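Local coordinates for hypothetical protein CC0527 (Caulobacter vibrioides, PDB 2O0Q) that is of unknown function but belongs to the DUF952 family, which is grouped with the ADP-ribosyl clan of proteins, at residues Glu64-Gly67 with Glu68-Trp72. Residues are numbered along the deposited sequence; the frame is centred on the assembly and turned at random.
Sequences EPLG and EDLKW
Leu66 and Leu70, four residues apart, close their side chains over the bend that carries the chain from the short 3-10 segment around Pro65 into strand 70-74. The apolar contact is made by one branch of Leu66: its CD1 lies 3.9 Å from CG of Leu70 and 4.1 Å from Leu70 CD1, while the two CB atoms approach to 4.1 Å. From each backbone the side chain sets out toward the other segment, and the two pass at an angle. With CG turned opposite the backbone N (chi1 -163°), Leu70 presents CG and CD1 to Leu66 CD1. Its other branch, CD2, meets one face of the Trp72 indole, 4.1 Å above the plane and displaced toward the rim. Leu66, which is buried, also packs on Ile4 of strand 3-9, and Leu70 touches Ala63 and Pro82.

The polar part belongs to the backbone. Gly67 to Leu70 form a type I beta turn, closed by a weak hydrogen bond from Leu70 N to Gly67 O of 3.3 Å that is nevertheless fairly straight, with an N-H...O angle of 162°. Leu70 CB sits 3.6 Å from the same carbonyl oxygen. Just before the turn, Gly67 N makes another weak bond, 3.5 Å long, to Glu64 O. Gly67 has a positive phi of 94°, a backbone conformation readily adopted by glycine.

Glu68, the second residue of the turn, has its CB directed away from Glu64-Gly67, though still near the Gly67 carbonyl carbon. Arg86 links both halves of the bend, hydrogen-bonding through NH2 to Leu66 O and forming a long, weak ion pair with Asp69. With both local backbone bonds weak, the turn into strand 70-74, at one edge of the six-stranded sheet, probably owes its shape also to leucine packing, the Gly67 conformation and backbone bonding of Asp69 with Tyr85 and Lys71 with His83.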
loop_
_atom_site.group_PDB
_atom_site.type_symbol
_atom_site.label_atom_id
_atom_site.label_comp_id
_atom_site.label_asym_id
_atom_site.label_seq_id
_atom_site.Cartn_x
_atom_site.Cartn_y
_atom_site.Cartn_z
ATOM N N GLU A 64 -6.491 10.940 -6.410
ATOM C CA GLU A 64 -6.611 12.152 -7.219
ATOM C C GLU A 64 -5.551 13.226 -6.961
ATOM O O GLU A 64 -4.908 13.705 -7.895
ATOM C CB GLU A 64 -8.009 12.743 -7.059
ATOM N N PRO A 65 -5.351 13.624 -5.696
ATOM C CA PRO A 65 -4.342 14.654 -5.431
ATOM C C PRO A 65 -2.887 14.252 -5.678
ATOM O O PRO A 65 -1.988 15.088 -5.577
ATOM C CB PRO A 65 -4.609 15.031 -3.974
ATOM C CG PRO A 65 -5.147 13.770 -3.392
ATOM C CD PRO A 65 -6.085 13.281 -4.465
ATOM N N LEU A 66 -2.648 12.987 -6.013
ATOM C CA LEU A 66 -1.282 12.535 -6.258
ATOM C C LEU A 66 -0.674 13.138 -7.513
ATOM O O LEU A 66 0.537 13.346 -7.582
ATOM C CB LEU A 66 -1.224 11.008 -6.330
ATOM C CG LEU A 66 -1.342 10.334 -4.964
ATOM C CD1 LEU A 66 -1.221 8.822 -5.112
ATOM C CD2 LEU A 66 -0.247 10.868 -4.052
ATOM N N GLY A 67 -1.507 13.418 -8.508
ATOM C CA GLY A 67 -0.991 14.009 -9.726
ATOM C C GLY A 67 -0.647 13.031 -10.832
ATOM O O GLY A 67 -1.033 11.861 -10.796
ATOM N N GLU A 68 0.104 13.519 -11.814
ATOM C CA GLU A 68 0.496 12.722 -12.970
ATOM C C GLU A 68 1.447 11.567 -12.690
ATOM O O GLU A 68 1.524 10.629 -13.484
ATOM C CB GLU A 68 1.112 13.626 -14.043
ATOM C CG GLU A 68 2.363 14.369 -13.596
ATOM C CD GLU A 68 3.002 15.161 -14.725
ATOM O OE1 GLU A 68 2.294 15.974 -15.358
ATOM O OE2 GLU A 68 4.213 14.972 -14.977
ATOM N N ASP A 69 2.179 11.624 -11.582
ATOM C CA ASP A 69 3.111 10.546 -11.275
ATOM C C ASP A 69 2.410 9.253 -10.875
ATOM O O ASP A 69 3.053 8.214 -10.721
ATOM C CB ASP A 69 4.104 10.971 -10.189
ATOM C CG ASP A 69 5.153 11.943 -10.710
ATOM O OD1 ASP A 69 5.703 11.690 -11.802
ATOM O OD2 ASP A 69 5.432 12.952 -10.028
ATOM N N LEU A 70 1.093 9.320 -10.701
ATOM C CA LEU A 70 0.318 8.131 -10.363
ATOM C C LEU A 70 -0.192 7.581 -11.684
ATOM O O LEU A 70 -0.957 8.242 -12.389
ATOM C CB LEU A 70 -0.879 8.477 -9.473
ATOM C CG LEU A 70 -1.570 7.334 -8.710
ATOM C CD1 LEU A 70 -3.050 7.673 -8.570
ATOM C CD2 LEU A 70 -1.412 6.004 -9.418
ATOM N N LYS A 71 0.237 6.372 -12.024
ATOM C CA LYS A 71 -0.194 5.755 -13.267
ATOM C C LYS A 71 -1.006 4.509 -12.950
ATOM O O LYS A 71 -0.632 3.722 -12.075
ATOM C CB LYS A 71 1.018 5.359 -14.120
ATOM C CG LYS A 71 1.975 6.493 -14.446
ATOM C CD LYS A 71 3.149 5.979 -15.270
ATOM C CE LYS A 71 4.167 7.077 -15.555
ATOM N NZ LYS A 71 5.375 6.547 -16.259
ATOM N N TRP A 72 -2.125 4.349 -13.645
ATOM C CA TRP A 72 -2.973 3.174 -13.462
ATOM C C TRP A 72 -2.620 2.248 -14.605
ATOM O O TRP A 72 -2.917 2.540 -15.761
ATOM C CB TRP A 72 -4.450 3.554 -13.522
ATOM C CG TRP A 72 -4.885 4.336 -12.327
ATOM C CD1 TRP A 72 -4.750 5.683 -12.129
ATOM C CD2 TRP A 72 -5.492 3.815 -11.143
ATOM N NE1 TRP A 72 -5.239 6.032 -10.893
ATOM C CE2 TRP A 72 -5.701 4.902 -10.267
ATOM C CE3 TRP A 72 -5.879 2.533 -10.736
ATOM C CZ2 TRP A 72 -6.283 4.745 -9.005
ATOM C CZ3 TRP A 72 -6.456 2.377 -9.483
ATOM C CH2 TRP A 72 -6.653 3.478 -8.632
#